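Local coordinates for beta-glucosidase (Saccharopolyspora erythraea D, PDB 5M6G), which probably hydrolyses terminal, non-reducing beta-D-glucosyl residues with release of beta-D-glucose, as a glycosyl hydrolase of family 3, at residues A[263-266]-A[267-271]; A[294-297]-A[298-302]; A[213-216]-A[217-221]; A[363-366]-A[367-371]. One frame throughout, in Å; residues are numbered along the deposited sequence.

Contact 1: residues A[263-266]-A[267-271]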
ATOM      1  N   PHE A 263       2.789 -13.210  -6.673  1.00 11.61           N
ATOM      2  CA  PHE A 263       3.420 -13.797  -5.496  1.00 13.15           C
ATOM      3  C   PHE A 263       4.658 -14.600  -5.874  1.00 16.08           C
ATOM      4  O   PHE A 263       5.679 -14.524  -5.185  1.00 15.60           O
ATOM      5  CB  PHE A 263       2.413 -14.658  -4.735  1.00 17.28           C
ATOM      6  CG  PHE A 263       1.403 -13.849  -3.994  1.00 16.63           C
ATOM      7  CD1 PHE A 263       1.740 -13.244  -2.783  1.00 12.30           C
ATOM      8  CD2 PHE A 263       0.145 -13.620  -4.542  1.00 14.85           C
ATOM      9  CE1 PHE A 263       0.808 -12.462  -2.105  1.00 15.67           C
ATOM     10  CE2 PHE A 263      -0.788 -12.835  -3.886  1.00 14.13           C
ATOM     11  CZ  PHE A 263      -0.454 -12.246  -2.664  1.00 15.50           C
ATOM     12  N   ARG A 264       4.590 -15.364  -6.969  1.00 16.25           N
ATOM     13  CA  ARG A 264       5.756 -16.115  -7.432  1.00 15.76           C
ATOM     14  C   ARG A 264       6.934 -15.185  -7.703  1.00 16.16           C
ATOM     15  O   ARG A 264       8.067 -15.461  -7.291  1.00 16.91           O
ATOM     16  CB  ARG A 264       5.390 -16.908  -8.694  1.00 20.20           C
ATOM     17  CG  ARG A 264       6.218 -18.146  -8.944  1.00 28.54           C
ATOM     18  CD  ARG A 264       5.841 -18.813 -10.276  1.00 30.07           C
ATOM     19  NE  ARG A 264       4.489 -19.371 -10.294  1.00 32.01           N
ATOM     20  CZ  ARG A 264       4.195 -20.602  -9.888  1.00 32.88           C
ATOM     21  NH1 ARG A 264       5.159 -21.387  -9.424  1.00 39.01           N
ATOM     22  NH2 ARG A 264       2.946 -21.054  -9.942  1.00 29.38           N
ATOM     23  N   GLU A 265       6.681 -14.073  -8.407  1.00 11.41           N
ATOM     24  CA  GLU A 265       7.739 -13.108  -8.694  1.00 15.61           C
ATOM     25  C   GLU A 265       8.285 -12.468  -7.423  1.00 16.87           C
ATOM     26  O   GLU A 265       9.494 -12.233  -7.310  1.00 17.51           O
ATOM     27  CB  GLU A 265       7.224 -12.017  -9.635  1.00 18.66           C
ATOM     28  CG  GLU A 265       7.461 -12.316 -11.103  1.00 34.93           C
ATOM     29  CD  GLU A 265       8.936 -12.360 -11.443  1.00 35.08           C
ATOM     30  OE1 GLU A 265       9.578 -11.286 -11.441  1.00 30.10           O
ATOM     31  OE2 GLU A 265       9.447 -13.474 -11.701  1.00 41.32           O
ATOM     32  N   ALA A 266       7.409 -12.128  -6.479  1.00 13.47           N
ATOM     33  CA  ALA A 266       7.893 -11.513  -5.244  1.00 12.91           C
ATOM     34  C   ALA A 266       8.779 -12.486  -4.484  1.00 16.40           C
ATOM     35  O   ALA A 266       9.819 -12.102  -3.940  1.00 14.27           O
ATOM     36  CB  ALA A 266       6.718 -11.057  -4.380  1.00 12.21           C
ATOM     37  N   ILE A 267       8.402 -13.767  -4.478  1.00 15.88           N
ATOM     38  CA  ILE A 267       9.214 -14.790  -3.823  1.00 13.75           C
ATOM     39  C   ILE A 267      10.564 -14.935  -4.521  1.00 14.62           C
ATOM     40  O   ILE A 267      11.606 -15.033  -3.867  1.00 17.47           O
ATOM     41  CB  ILE A 267       8.433 -16.115  -3.785  1.00 13.36           C
ATOM     42  CG1 ILE A 267       7.239 -15.981  -2.832  1.00 14.19           C
ATOM     43  CG2 ILE A 267       9.337 -17.284  -3.390  1.00 15.84           C
ATOM     44  CD1 ILE A 267       6.214 -17.102  -2.970  1.00 16.84           C
ATOM     45  N   ALA A 268      10.570 -14.933  -5.857  1.00 16.93           N
ATOM     46  CA  ALA A 268      11.832 -14.996  -6.592  1.00 19.44           C
ATOM     47  C   ALA A 268      12.753 -13.834  -6.243  1.00 19.30           C
ATOM     48  O   ALA A 268      13.980 -13.996  -6.220  1.00 19.90           O
ATOM     49  CB  ALA A 268      11.563 -15.018  -8.099  1.00 21.75           C
ATOM     50  N   ARG A 269      12.188 -12.655  -5.966  1.00 17.75           N
ATOM     51  CA  ARG A 269      12.988 -11.511  -5.545  1.00 16.39           C
ATOM     52  C   ARG A 269      13.402 -11.580  -4.086  1.00 18.09           C
ATOM     53  O   ARG A 269      14.140 -10.698  -3.628  1.00 17.09           O
ATOM     54  CB  ARG A 269      12.226 -10.208  -5.796  1.00 15.75           C
ATOM     55  CG  ARG A 269      12.123  -9.851  -7.254  1.00 20.32           C
ATOM     56  CD  ARG A 269      11.272  -8.604  -7.443  1.00 19.63           C
ATOM     57  NE  ARG A 269      11.125  -8.266  -8.853  1.00 24.20           N
ATOM     58  CZ  ARG A 269      12.014  -7.552  -9.536  1.00 21.51           C
ATOM     59  NH1 ARG A 269      13.111  -7.108  -8.933  1.00 20.10           N
ATOM     60  NH2 ARG A 269      11.805  -7.285 -10.813  1.00 24.68           N
ATOM     61  N   GLY A 270      12.955 -12.593  -3.351  1.00 19.63           N
ATOM     62  CA  GLY A 270      13.369 -12.760  -1.973  1.00 14.87           C
ATOM     63  C   GLY A 270      12.487 -12.093  -0.946  1.00 11.73           C
ATOM     64  O   GLY A 270      12.962 -11.820   0.157  1.00 10.99           O
ATOM     65  N   VAL A 271      11.215 -11.832  -1.268  1.00 15.04           N
ATOM     66  CA  VAL A 271      10.326 -11.145  -0.333  1.00 15.04           C
ATOM     67  C   VAL A 271      10.361 -11.859   1.013  1.00 12.01           C
ATOM     68  O   VAL A 271      10.294 -13.089   1.084  1.00 13.54           O
ATOM     69  CB  VAL A 271       8.900 -11.057  -0.917  1.00 14.51           C
ATOM     70  CG1 VAL A 271       8.200 -12.436  -0.945  1.00 11.31           C
ATOM     71  CG2 VAL A 271       8.081 -10.035  -0.153  1.00 11.01           C
TER
HETATM   72  O   HOH W   1       9.631  -8.832 -11.553  1.00 25.77           O

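Contact 2: residues A[294-297]-A[298-302]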
ATOM      1  N   ASN A 294      -0.285 -23.521   3.278  1.00 16.09           N
ATOM      2  CA  ASN A 294       0.792 -24.476   3.513  1.00 12.49           C
ATOM      3  C   ASN A 294       1.179 -25.211   2.239  1.00 16.31           C
ATOM      4  O   ASN A 294       2.363 -25.256   1.878  1.00 18.33           O
ATOM      5  CB  ASN A 294       0.413 -25.475   4.601  1.00 17.08           C
ATOM      6  CG  ASN A 294       1.550 -26.430   4.909  1.00 26.24           C
ATOM      7  OD1 ASN A 294       2.464 -26.099   5.663  1.00 26.94           O
ATOM      8  ND2 ASN A 294       1.516 -27.612   4.294  1.00 21.59           N
ATOM      9  N   ASP A 295       0.202 -25.788   1.538  1.00 14.45           N
ATOM     10  CA  ASP A 295       0.543 -26.673   0.428  1.00 15.30           C
ATOM     11  C   ASP A 295       1.070 -25.886  -0.766  1.00 18.62           C
ATOM     12  O   ASP A 295       2.098 -26.245  -1.353  1.00 17.94           O
ATOM     13  CB  ASP A 295      -0.669 -27.519   0.036  1.00 14.27           C
ATOM     14  CG  ASP A 295      -1.047 -28.527   1.114  1.00 18.66           C
ATOM     15  OD1 ASP A 295      -0.299 -28.656   2.107  1.00 19.58           O
ATOM     16  OD2 ASP A 295      -2.088 -29.195   0.965  1.00 18.95           O
ATOM     17  N   VAL A 296       0.400 -24.799  -1.132  1.00 14.87           N
ATOM     18  CA  VAL A 296       0.803 -24.067  -2.331  1.00 13.25           C
ATOM     19  C   VAL A 296       1.892 -23.043  -2.025  1.00 15.56           C
ATOM     20  O   VAL A 296       2.951 -23.049  -2.657  1.00 14.45           O
ATOM     21  CB  VAL A 296      -0.431 -23.432  -3.005  1.00 14.49           C
ATOM     22  CG1 VAL A 296      -0.020 -22.580  -4.206  1.00 13.56           C
ATOM     23  CG2 VAL A 296      -1.401 -24.540  -3.437  1.00 13.46           C
ATOM     24  N   LEU A 297       1.686 -22.173  -1.031  1.00 15.07           N
ATOM     25  CA  LEU A 297       2.644 -21.091  -0.810  1.00 13.75           C
ATOM     26  C   LEU A 297       3.957 -21.612  -0.236  1.00 16.52           C
ATOM     27  O   LEU A 297       5.028 -21.399  -0.811  1.00 14.49           O
ATOM     28  CB  LEU A 297       2.040 -20.031   0.107  1.00 15.58           C
ATOM     29  CG  LEU A 297       3.009 -18.929   0.560  1.00 14.07           C
ATOM     30  CD1 LEU A 297       3.521 -18.118  -0.625  1.00 14.80           C
ATOM     31  CD2 LEU A 297       2.291 -18.043   1.536  1.00 15.44           C
ATOM     32  N   LYS A 298       3.896 -22.277   0.919  1.00 16.02           N
ATOM     33  CA  LYS A 298       5.118 -22.792   1.529  1.00 16.43           C
ATOM     34  C   LYS A 298       5.665 -23.983   0.752  1.00 18.16           C
ATOM     35  O   LYS A 298       6.883 -24.116   0.588  1.00 17.03           O
ATOM     36  CB  LYS A 298       4.856 -23.178   2.985  1.00 17.67           C
ATOM     37  CG  LYS A 298       4.749 -21.985   3.924  1.00 15.00           C
ATOM     38  CD  LYS A 298       4.631 -22.433   5.371  1.00 16.04           C
ATOM     39  CE  LYS A 298       4.658 -21.242   6.322  1.00 14.38           C
ATOM     40  NZ  LYS A 298       4.604 -21.699   7.749  1.00 14.30           N
ATOM     41  N   GLY A 299       4.786 -24.845   0.252  1.00 15.39           N
ATOM     42  CA  GLY A 299       5.238 -26.077  -0.366  1.00 15.73           C
ATOM     43  C   GLY A 299       5.596 -25.892  -1.821  1.00 13.72           C
ATOM     44  O   GLY A 299       6.776 -25.848  -2.184  1.00 16.34           O
ATOM     45  N   GLU A 300       4.571 -25.746  -2.662  1.00 18.02           N
ATOM     46  CA  GLU A 300       4.787 -25.710  -4.103  1.00 17.37           C
ATOM     47  C   GLU A 300       5.638 -24.514  -4.515  1.00 20.22           C
ATOM     48  O   GLU A 300       6.563 -24.655  -5.324  1.00 16.95           O
ATOM     49  CB  GLU A 300       3.447 -25.697  -4.829  1.00 17.62           C
ATOM     50  CG  GLU A 300       3.609 -25.655  -6.329  1.00 28.52           C
ATOM     51  CD  GLU A 300       2.304 -25.449  -7.061  1.00 28.95           C
ATOM     52  OE1 GLU A 300       1.253 -25.906  -6.560  1.00 23.73           O
ATOM     53  OE2 GLU A 300       2.343 -24.815  -8.138  1.00 26.20           O
ATOM     54  N   LEU A 301       5.338 -23.322  -3.976  1.00 15.16           N
ATOM     55  CA  LEU A 301       6.121 -22.132  -4.287  1.00 17.52           C
ATOM     56  C   LEU A 301       7.400 -22.047  -3.470  1.00 19.00           C
ATOM     57  O   LEU A 301       8.218 -21.152  -3.721  1.00 21.65           O
ATOM     58  CB  LEU A 301       5.292 -20.856  -4.065  1.00 14.39           C
ATOM     59  CG  LEU A 301       4.036 -20.709  -4.934  1.00 23.50           C
ATOM     60  CD1 LEU A 301       3.433 -19.301  -4.869  1.00 18.24           C
ATOM     61  CD2 LEU A 301       4.338 -21.097  -6.363  1.00 24.99           C
ATOM     62  N   GLY A 302       7.581 -22.939  -2.497  1.00 19.01           N
ATOM     63  CA  GLY A 302       8.812 -22.973  -1.719  1.00 17.08           C
ATOM     64  C   GLY A 302       9.111 -21.713  -0.937  1.00 21.86           C
ATOM     65  O   GLY A 302      10.284 -21.371  -0.755  1.00 20.57           O
TER
HETATM   66  O   HOH W   2       3.060 -24.511   7.804  1.00 20.18           O

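Contact 3: residues A[213-216]-A[217-221]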
ATOM      1  N   GLY A 213      13.583  -2.945  -4.069  1.00 16.05           N
ATOM      2  CA  GLY A 213      13.942  -1.629  -3.559  1.00 11.93           C
ATOM      3  C   GLY A 213      13.880  -1.568  -2.043  1.00 14.09           C
ATOM      4  O   GLY A 213      14.805  -1.078  -1.390  1.00 14.49           O
ATOM      5  N   LEU A 214      12.789  -2.077  -1.467  1.00 13.31           N
ATOM      6  CA  LEU A 214      12.618  -2.046  -0.018  1.00 13.17           C
ATOM      7  C   LEU A 214      13.703  -2.856   0.681  1.00 17.20           C
ATOM      8  O   LEU A 214      14.310  -2.395   1.656  1.00 14.36           O
ATOM      9  CB  LEU A 214      11.229  -2.582   0.345  1.00 14.07           C
ATOM     10  CG  LEU A 214      10.017  -1.666   0.130  1.00 11.95           C
ATOM     11  CD1 LEU A 214       8.733  -2.480   0.105  1.00 16.12           C
ATOM     12  CD2 LEU A 214       9.968  -0.630   1.249  1.00 15.56           C
ATOM     13  N   GLN A 215      13.960  -4.073   0.193  1.00 13.65           N
ATOM     14  CA  GLN A 215      14.822  -5.010   0.903  1.00 13.22           C
ATOM     15  C   GLN A 215      16.284  -4.901   0.510  1.00 15.60           C
ATOM     16  O   GLN A 215      17.159  -5.257   1.308  1.00 16.55           O
ATOM     17  CB  GLN A 215      14.358  -6.454   0.662  1.00 12.57           C
ATOM     18  CG  GLN A 215      12.946  -6.701   1.095  1.00  9.44           C
ATOM     19  CD  GLN A 215      12.605  -8.177   1.214  1.00 14.72           C
ATOM     20  OE1 GLN A 215      11.662  -8.545   1.917  1.00 15.09           O
ATOM     21  NE2 GLN A 215      13.360  -9.029   0.521  1.00 16.94           N
ATOM     22  N   GLY A 216      16.571  -4.422  -0.694  1.00 16.29           N
ATOM     23  CA  GLY A 216      17.847  -4.681  -1.319  1.00 20.07           C
ATOM     24  C   GLY A 216      17.872  -6.098  -1.860  1.00 21.63           C
ATOM     25  O   GLY A 216      16.944  -6.886  -1.678  1.00 19.39           O
ATOM     26  N   GLU A 217      18.962  -6.428  -2.555  1.00 16.44           N
ATOM     27  CA  GLU A 217      19.093  -7.776  -3.104  1.00 22.82           C
ATOM     28  C   GLU A 217      19.051  -8.827  -2.001  1.00 27.59           C
ATOM     29  O   GLU A 217      18.440  -9.888  -2.160  1.00 24.81           O
ATOM     30  CB  GLU A 217      20.397  -7.892  -3.886  1.00 28.61           C
ATOM     31  CG  GLU A 217      20.592  -9.230  -4.556  1.00 26.81           C
ATOM     32  CD  GLU A 217      22.003  -9.405  -5.066  1.00 27.84           C
ATOM     33  OE1 GLU A 217      22.252 -10.392  -5.788  1.00 30.87           O
ATOM     34  OE2 GLU A 217      22.862  -8.551  -4.740  1.00 35.45           O
ATOM     35  N   ALA A 218      19.698  -8.552  -0.879  1.00 20.73           N
ATOM     36  CA  ALA A 218      19.706  -9.457   0.259  1.00 24.57           C
ATOM     37  C   ALA A 218      19.142  -8.712   1.457  1.00 19.79           C
ATOM     38  O   ALA A 218      19.648  -7.645   1.821  1.00 21.45           O
ATOM     39  CB  ALA A 218      21.122  -9.966   0.541  1.00 22.62           C
ATOM     40  N   LEU A 219      18.088  -9.262   2.053  1.00 19.83           N
ATOM     41  CA  LEU A 219      17.528  -8.679   3.262  1.00 20.08           C
ATOM     42  C   LEU A 219      18.623  -8.489   4.307  1.00 21.04           C
ATOM     43  O   LEU A 219      19.414  -9.402   4.568  1.00 21.64           O
ATOM     44  CB  LEU A 219      16.415  -9.581   3.799  1.00 17.98           C
ATOM     45  CG  LEU A 219      15.492  -8.984   4.846  1.00 15.94           C
ATOM     46  CD1 LEU A 219      14.761  -7.788   4.273  1.00 17.84           C
ATOM     47  CD2 LEU A 219      14.503 -10.024   5.314  1.00 17.62           C
ATOM     48  N   GLY A 220      18.698  -7.280   4.868  1.00 20.36           N
ATOM     49  CA  GLY A 220      19.672  -6.953   5.893  1.00 17.73           C
ATOM     50  C   GLY A 220      21.050  -6.544   5.404  1.00 26.02           C
ATOM     51  O   GLY A 220      21.907  -6.220   6.235  1.00 27.43           O
ATOM     52  N   ALA A 221      21.293  -6.528   4.091  1.00 28.27           N
ATOM     53  CA  ALA A 221      22.647  -6.285   3.589  1.00 25.36           C
ATOM     54  C   ALA A 221      23.091  -4.841   3.812  1.00 31.35           C
ATOM     55  O   ALA A 221      24.271  -4.589   4.088  1.00 36.29           O
ATOM     56  CB  ALA A 221      22.728  -6.641   2.105  1.00 31.44           C
TER

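Contact 4: residues A[363-366]-A[367-371]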
ATOM      1  N   ALA A 363       3.583 -29.754  17.677  1.00 18.65           N
ATOM      2  CA  ALA A 363       4.769 -29.026  18.112  1.00 20.36           C
ATOM      3  C   ALA A 363       5.603 -28.534  16.935  1.00 14.50           C
ATOM      4  O   ALA A 363       6.210 -27.461  17.009  1.00 14.24           O
ATOM      5  CB  ALA A 363       5.612 -29.918  19.025  1.00 15.30           C
ATOM      6  N   GLU A 364       5.654 -29.299  15.842  1.00 17.05           N
ATOM      7  CA  GLU A 364       6.479 -28.867  14.719  1.00 17.26           C
ATOM      8  C   GLU A 364       5.917 -27.618  14.048  1.00 15.09           C
ATOM      9  O   GLU A 364       6.675 -26.876  13.413  1.00 15.57           O
ATOM     10  CB  GLU A 364       6.623 -29.996  13.699  1.00 17.42           C
ATOM     11  CG  GLU A 364       5.366 -30.293  12.910  1.00 26.19           C
ATOM     12  CD  GLU A 364       5.629 -31.190  11.716  1.00 46.03           C
ATOM     13  OE1 GLU A 364       5.693 -30.673  10.571  1.00 47.75           O
ATOM     14  OE2 GLU A 364       5.790 -32.412  11.932  1.00 38.76           O
ATOM     15  N   ARG A 365       4.613 -27.378  14.182  1.00 12.20           N
ATOM     16  CA  ARG A 365       4.001 -26.208  13.565  1.00 14.44           C
ATOM     17  C   ARG A 365       4.472 -24.942  14.270  1.00 13.05           C
ATOM     18  O   ARG A 365       4.832 -23.951  13.616  1.00 11.41           O
ATOM     19  CB  ARG A 365       2.471 -26.363  13.589  1.00 12.87           C
ATOM     20  CG  ARG A 365       1.616 -25.282  12.870  1.00 13.41           C
ATOM     21  CD  ARG A 365       1.789 -25.228  11.338  1.00 13.65           C
ATOM     22  NE  ARG A 365       2.931 -24.415  10.913  1.00 11.09           N
ATOM     23  CZ  ARG A 365       2.976 -23.087  10.983  1.00 15.24           C
ATOM     24  NH1 ARG A 365       1.939 -22.412  11.469  1.00 13.27           N
ATOM     25  NH2 ARG A 365       4.065 -22.432  10.587  1.00 12.86           N
ATOM     26  N   ILE A 366       4.540 -24.986  15.603  1.00 11.78           N
ATOM     27  CA  ILE A 366       5.089 -23.866  16.368  1.00 12.25           C
ATOM     28  C   ILE A 366       6.559 -23.659  16.028  1.00 13.99           C
ATOM     29  O   ILE A 366       7.040 -22.519  15.934  1.00 14.18           O
ATOM     30  CB  ILE A 366       4.893 -24.104  17.879  1.00 15.23           C
ATOM     31  CG1 ILE A 366       3.416 -24.320  18.220  1.00 12.43           C
ATOM     32  CG2 ILE A 366       5.512 -22.956  18.699  1.00 10.31           C
ATOM     33  CD1 ILE A 366       2.486 -23.194  17.777  1.00 14.89           C
ATOM     34  N   ASP A 367       7.308 -24.755  15.867  1.00 13.50           N
ATOM     35  CA  ASP A 367       8.729 -24.632  15.557  1.00 14.81           C
ATOM     36  C   ASP A 367       8.937 -24.081  14.156  1.00 15.03           C
ATOM     37  O   ASP A 367       9.849 -23.278  13.924  1.00 14.95           O
ATOM     38  CB  ASP A 367       9.430 -25.986  15.697  1.00 15.24           C
ATOM     39  CG  ASP A 367       9.669 -26.388  17.145  1.00 22.70           C
ATOM     40  OD1 ASP A 367       9.494 -25.546  18.048  1.00 15.65           O
ATOM     41  OD2 ASP A 367      10.047 -27.562  17.374  1.00 20.32           O
ATOM     42  N   ASP A 368       8.112 -24.513  13.200  1.00 13.10           N
ATOM     43  CA  ASP A 368       8.208 -23.957  11.856  1.00 12.61           C
ATOM     44  C   ASP A 368       7.958 -22.452  11.874  1.00 13.97           C
ATOM     45  O   ASP A 368       8.705 -21.680  11.260  1.00 12.78           O
ATOM     46  CB  ASP A 368       7.219 -24.668  10.927  1.00 11.33           C
ATOM     47  CG  ASP A 368       7.078 -23.978   9.594  1.00 13.40           C
ATOM     48  OD1 ASP A 368       8.060 -23.968   8.830  1.00 17.88           O
ATOM     49  OD2 ASP A 368       5.981 -23.454   9.306  1.00 15.10           O
ATOM     50  N   ALA A 369       6.915 -22.010  12.584  1.00 11.15           N
ATOM     51  CA  ALA A 369       6.628 -20.579  12.639  1.00 12.01           C
ATOM     52  C   ALA A 369       7.782 -19.825  13.279  1.00 12.45           C
ATOM     53  O   ALA A 369       8.179 -18.751  12.804  1.00 12.03           O
ATOM     54  CB  ALA A 369       5.330 -20.328  13.409  1.00 10.79           C
ATOM     55  N   ASN A 370       8.358 -20.384  14.346  1.00 11.47           N
ATOM     56  CA  ASN A 370       9.451 -19.683  15.014  1.00 14.00           C
ATOM     57  C   ASN A 370      10.704 -19.664  14.163  1.00 10.80           C
ATOM     58  O   ASN A 370      11.410 -18.659  14.124  1.00 13.18           O
ATOM     59  CB  ASN A 370       9.740 -20.317  16.359  1.00 10.41           C
ATOM     60  CG  ASN A 370       8.946 -19.682  17.443  1.00 13.41           C
ATOM     61  OD1 ASN A 370       9.479 -18.906  18.237  1.00 13.59           O
ATOM     62  ND2 ASN A 370       7.642 -19.948  17.451  1.00 10.27           N
ATOM     63  N   ARG A 371      11.015 -20.770  13.493  1.00 10.68           N
ATOM     64  CA  ARG A 371      12.180 -20.764  12.614  1.00 13.01           C
ATOM     65  C   ARG A 371      12.051 -19.682  11.546  1.00 15.71           C
ATOM     66  O   ARG A 371      13.018 -18.967  11.244  1.00 14.00           O
ATOM     67  CB  ARG A 371      12.339 -22.139  11.978  1.00 16.34           C
ATOM     68  CG  ARG A 371      13.599 -22.330  11.177  1.00 23.14           C
ATOM     69  CD  ARG A 371      13.814 -23.819  10.956  1.00 28.40           C
ATOM     70  NE  ARG A 371      13.661 -24.554  12.208  1.00 29.08           N
ATOM     71  CZ  ARG A 371      12.723 -25.470  12.458  1.00 39.48           C
ATOM     72  NH1 ARG A 371      11.818 -25.805  11.540  1.00 26.51           N
ATOM     73  NH2 ARG A 371      12.701 -26.067  13.642  1.00 37.73           N
TER
HETATM   74  O   HOH W   3       7.247 -26.327  19.237  1.00 15.87           O

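Contact 1: residues A[263-266]-A[267-271]
The guanidinium group of Arg269 has water 1 at its edge, in the plane of the group, and the carboxylate of Glu265 comes toward it at a slant. The two charges stay apart, with Glu265 OE1 4.3 Å from Arg269 NE. Water 1 joins them. It donates to Glu265 OE1 at 2.5 Å and accepts from Arg269 NH2 at 2.8 Å. Arg269 NH1 is hydrogen-bonded to Thr212 OG1, so the group is also held from helix 209-215. The ring of Phe263 leads away from residues 267-271 and meets Tyr233 edge-to-face. The backbone here is the last turn of helix 261-268, in the N-terminal domain of family 3, whose relatives are TIM barrels. It closes in a Schellman motif. Val271 N bonds back to Ala266 O at 3.0 Å, and Gly270 N to Ile267 O. Gly270 makes the reversal at a phi of 91°, where a beta carbon would be jammed against the preceding carbonyl. Val271 then folds back on the helix. Its CG1 sits between the backbone N and the carbonyl carbon (chi1 71°), which places it 3.4 Å from Ala266 O and near Ala266 CB. On another side of the turn, Ile267 lays CG1 3.2 Å from Phe263 O. Its CD1 continues to Leu297 of helix 290-300 and to Leu301. With an alanine in place of Ile267, everything beyond CB would go, and a gap would probably open against Leu297 and Leu301. Ile267 N donates to Phe263 O at 2.9 Å in the ordinary helical way.

Contact 2: residues A[294-297]-A[298-302]
Lys298 runs back beside Asn294, one helical turn earlier. Its CB lies 3.4 Å from Asn294 O. CG is anti to the carbonyl carbon (chi1 -75°), and the chain stays extended from there. CD passes 4.3 Å from Asn294 OD1, and the aliphatic part also touches Val307 of strand 306-308. At the tip, NZ donates to water 2 at 3.2 Å, and that water donates to Asn294 OD1. The Asn294 amide is held on its other branch, where ND2 donates to Asp295 OD1 at 3.0 Å, nearly in the amide plane. The strongest partners of NZ lie elsewhere: it forms salt bridges with Asp368 and Asp337 and a hydrogen bond with Gly335 O. The backbone forms a wider, pi-type turn near the end of helix 290-300. Glu300 N donates to Asp295 O at 2.8 Å and Leu301 N to Val296 O at 2.7 Å, each five residues back. At Gly299 a beta carbon would clash with Asp295 O. On the apolar side, CD1 of Leu297 and CD1 of Leu301 are 4.4 Å apart. With two carboxylates and a carbonyl round its amino group, buried Lys298 is likely to stay positively charged, despite the arginines nearby.

Contact 3: residues A[213-216]-A[217-221]
Gln215 and Leu219 make the close part of this contact. Leu219 CD1 lies against the length of the glutamine side chain. It is 3.8 Å from Gln215 CD, 3.9 Å from Gln215 CB and 4.0 Å from Gln215 OE1. The two side chains cross obliquely. Leu219 CG is anti to the backbone N (chi1 -165°), and this turns the methyl back toward the helix end. The amide of Gln215 is buried but well supplied. OE1 accepts from Gly272 N and Ala228 N, and NE2 donates to Gly270 O, so its rotation is fixed from both branches. The other side is looser. Glu217 and Ala218 are exposed, and the extended Glu217 side chain meets residues 213-216 only through its CB, 3.7 Å from Gly216 C. No hydrogen bond joins residues 213-216 to 217-221 directly. Gly216 breaks the helix with a phi of 77°, and its backbone angles would jam a beta carbon against the carbonyl of Gln215. A type II beta turn follows, closed by Ala221 N to Ala218 O at 3.0 Å, with Gly220 at positive phi. Ser225 OG ties the two parts together, bonding both Gln215 O and Gly220 N. The arrangement thus forms the exit from helix 209-215 into the loop toward strand 229-233. Gln215 faces the loop after helix 261-268, and Leu219 touches Leu380, just past helix 363-379.

Contact 4: residues A[363-366]-A[367-371]
Asp367, Asp368, Ala369 and Asn370 each donate their backbone N-H to the carbonyl four residues back, from Ala363 to Ile366, as in a regular alpha helix. Arg365 and Asp368 carry the main side-chain contact. The arginine starts with CG anti to the backbone N (chi1 -175°) and then bends at chi2 and chi3, which brings its end forward along the helix to Asp368. Arg365 NH2 donates to Asp368 OD2 at 2.5 Å, a short salt bridge. The oxygen lies at the edge of the guanidinium, near its plane, and is met on its anti side. The two planes are 64° apart, and this arginine meets OD2; the other oxygen, OD1, pairs with Arg372. NH2 also bridges to Asp337, while NH1 bonds Val332 O and Ile336 O. An alanine in place of Arg365 would remove all these donors and the salt bridge, and would probably leave Asp368 OD2 to Lys298, Asp337 short of a partner and the two carbonyls without theirs. Asn370 grips Ile366 O twice. Its ND2 and its backbone N both come to 3.0 Å from Ile366 O, from opposite faces of the carbonyl plane. ND2 also bonds Lys63 O, and it lies 3.9 Å from Ile366 CG2, the two side chains running side by side. Asp367 OD1 pairs with Lys63 NZ, and water 3 donates to Ala363 O and, weakly, to Asp367 OD1. Ile366 packs on helices 60-66 and 345-357. This is the first part of helix 363-379 in the N-terminal, TIM-barrel-type domain, with an ion pair spaced three residues along the helix and away from the sorbitol pocket.

Along the chain the order is contact 3, contact 1, contact 2, contact 4. All lie in the N-terminal family 3 domain. Each touches the next in that order. Contact 3 meets contact 1, with centres about 13 Å apart, where the end of helix 209-215 bonds to the loop after helix 261-268. Contact 1 meets contact 2, also about 13 Å between centres, through apolar side chains of helices 261-268 and 290-300. Contact 2 meets contact 4, with centres about 16 Å apart, through charged groups reaching helix 363-379. Contacts 3 and 4, at the ends of the series, have centres about 25 Å apart and do not touch. Successive parts of the domain are thus joined by polar, apolar and ionic contacts in turn.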